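Local coordinates for lipase-esterase related protein (Clostridium acetobutylicum, PDB 3E0X), which is of unknown function but has an alpha/beta hydrolase fold and may be a lipase- or esterase-like hydrolase, with ortho-xylene bound in its pocket here, at residues A[141-145]-A[199-203]. Sequence-based numbering, arbitrary orientation.
Sequences YLLEC and ELLTL. With OXE (ortho-xylene), chain C.
Cys-145 presents its sulfur to two consecutive leucines of the loop: SG lies 3.9 Å from CB of Leu-201 and 4.1 Å from CB of Leu-200. With SG anti to its own carbonyl carbon (chi1 -71°), the thiol comes to rest against the start of both side chains. Beyond it, Leu-200 points at the helix and crosses Glu-144 at about a right angle, its CD1 3.7 Å from CG of the extended glutamate. The phenol of Tyr-141 crosses the root of the same leucine side chain obliquely, its OH 4.1 Å from CB of Leu-200, while CD1 of Leu-201 sits at the ring edge, near the ring plane. A water joins Tyr-141 OH to the carbonyl of Leu-200. In this alpha/beta hydrolase fold the contact sets helix 139-146 against the loop that follows strand 191-196, and the loop carboxylate of Glu-199 hydrogen-bonds through OE1 to ND1 of His-227, an arrangement consistent with the acid and histidine of a catalytic triad. OE2 of Glu-199 accepts from the backbone N of Leu-201, nearly along its C-O axis, and from N of Thr-202, 64° out of the carboxylate plane. A second water donates to this same oxygen and to Cys-145 O while accepting from Leu-200 N, linking the helix to Glu-199. CD2 of Leu-201 packs 3.7 Å from C1' of ortho-xylene, whose pocket Leu-142 also lines.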
loop_
_atom_site.group_PDB
_atom_site.type_symbol
_atom_site.label_atom_id
_atom_site.label_comp_id
_atom_site.label_asym_id
_atom_site.label_seq_id
_atom_site.Cartn_x
_atom_site.Cartn_y
_atom_site.Cartn_z
ATOM N N TYR A 141 11.088 -16.139 -6.633
ATOM C CA TYR A 141 10.381 -15.153 -7.441
ATOM C C TYR A 141 10.134 -13.890 -6.622
ATOM O O TYR A 141 10.296 -12.788 -7.147
ATOM C CB TYR A 141 9.054 -15.710 -7.970
ATOM C CG TYR A 141 8.376 -14.755 -8.925
ATOM C CD1 TYR A 141 8.876 -14.594 -10.201
ATOM C CD2 TYR A 141 7.246 -14.021 -8.552
ATOM C CE1 TYR A 141 8.293 -13.732 -11.104
ATOM C CE2 TYR A 141 6.630 -13.125 -9.458
ATOM C CZ TYR A 141 7.176 -12.996 -10.724
ATOM O OH TYR A 141 6.587 -12.136 -11.633
ATOM N N LEU A 142 9.787 -14.038 -5.344
ATOM C CA LEU A 142 9.579 -12.864 -4.506
ATOM C C LEU A 142 10.850 -12.005 -4.458
ATOM O O LEU A 142 10.810 -10.778 -4.609
ATOM C CB LEU A 142 9.158 -13.293 -3.110
ATOM C CG LEU A 142 8.679 -12.189 -2.194
ATOM C CD1 LEU A 142 7.520 -11.451 -2.844
ATOM C CD2 LEU A 142 8.255 -12.807 -0.889
ATOM N N LEU A 143 12.002 -12.662 -4.276
ATOM C CA LEU A 143 13.246 -11.940 -4.217
ATOM C C LEU A 143 13.513 -11.242 -5.552
ATOM O O LEU A 143 14.051 -10.127 -5.585
ATOM C CB LEU A 143 14.397 -12.888 -3.835
ATOM C CG LEU A 143 14.449 -13.232 -2.344
ATOM C CD1 LEU A 143 15.345 -14.446 -2.117
ATOM C CD2 LEU A 143 14.966 -12.034 -1.557
ATOM N N GLU A 144 13.184 -11.897 -6.663
ATOM C CA GLU A 144 13.393 -11.286 -7.967
ATOM C C GLU A 144 12.547 -10.018 -8.084
ATOM O O GLU A 144 13.007 -8.980 -8.591
ATOM C CB GLU A 144 13.063 -12.283 -9.091
ATOM C CG GLU A 144 13.410 -11.770 -10.471
ATOM C CD GLU A 144 13.069 -12.765 -11.575
ATOM O OE1 GLU A 144 12.547 -13.873 -11.268
ATOM O OE2 GLU A 144 13.327 -12.424 -12.758
ATOM N N CYS A 145 11.328 -10.088 -7.552
ATOM C CA CYS A 145 10.400 -8.955 -7.652
ATOM C C CYS A 145 10.867 -7.753 -6.858
ATOM O O CYS A 145 10.619 -6.608 -7.232
ATOM C CB CYS A 145 8.993 -9.351 -7.213
ATOM S SG CYS A 145 8.169 -10.449 -8.400
ATOM N N GLU A 199 9.332 -2.924 -12.583
ATOM C CA GLU A 199 8.466 -3.888 -11.880
ATOM C C GLU A 199 8.139 -5.131 -12.678
ATOM O O GLU A 199 7.763 -5.032 -13.863
ATOM C CB GLU A 199 7.129 -3.246 -11.530
ATOM C CG GLU A 199 7.183 -2.431 -10.270
ATOM C CD GLU A 199 6.884 -3.237 -9.028
ATOM O OE1 GLU A 199 6.799 -2.607 -7.953
ATOM O OE2 GLU A 199 6.752 -4.491 -9.111
ATOM N N LEU A 200 8.224 -6.274 -11.991
ATOM C CA LEU A 200 7.689 -7.545 -12.461
ATOM C C LEU A 200 6.348 -7.875 -11.826
ATOM O O LEU A 200 5.587 -8.663 -12.365
ATOM C CB LEU A 200 8.666 -8.690 -12.112
ATOM C CG LEU A 200 10.010 -8.648 -12.814
ATOM C CD1 LEU A 200 10.845 -9.788 -12.271
ATOM C CD2 LEU A 200 9.894 -8.802 -14.321
ATOM N N LEU A 201 6.081 -7.308 -10.655
ATOM C CA LEU A 201 4.915 -7.686 -9.873
ATOM C C LEU A 201 3.788 -6.698 -10.069
ATOM O O LEU A 201 2.812 -7.030 -10.743
ATOM C CB LEU A 201 5.297 -7.832 -8.396
ATOM C CG LEU A 201 4.250 -8.428 -7.456
ATOM C CD1 LEU A 201 4.005 -9.915 -7.776
ATOM C CD2 LEU A 201 4.712 -8.257 -6.008
ATOM N N THR A 202 3.916 -5.480 -9.525
ATOM C CA THR A 202 2.906 -4.437 -9.779
ATOM C C THR A 202 3.408 -3.614 -10.981
ATOM O O THR A 202 4.083 -2.597 -10.840
ATOM C CB THR A 202 2.649 -3.605 -8.527
ATOM O OG1 THR A 202 3.866 -3.011 -8.077
ATOM C CG2 THR A 202 2.104 -4.519 -7.411
ATOM N N LEU A 203 3.118 -4.138 -12.171
ATOM C CA LEU A 203 3.586 -3.588 -13.434
ATOM C C LEU A 203 3.265 -2.126 -13.607
ATOM O O LEU A 203 2.245 -1.637 -13.126
ATOM C CB LEU A 203 2.946 -4.338 -14.613
ATOM C CG LEU A 203 3.134 -5.844 -14.719
ATOM C CD1 LEU A 203 2.246 -6.367 -15.853
ATOM C CD2 LEU A 203 4.615 -6.159 -14.952
HETATM C C1 OXE C . 4.781 -7.664 -1.960
HETATM C C2 OXE C . 5.085 -6.994 -0.676
HETATM C C3 OXE C . 6.267 -7.284 0.001
HETATM C C4 OXE C . 7.157 -8.201 -0.568
HETATM C C5 OXE C . 6.876 -8.849 -1.777
HETATM C C6 OXE C . 5.696 -8.577 -2.490
HETATM C "C1'" OXE C . 3.507 -7.312 -2.685
HETATM C "C2'" OXE C . 4.102 -6.018 -0.104
HETATM O O HOH W 1 4.008 -11.171 -11.604
HETATM O O HOH W 2 8.825 -6.235 -9.293
#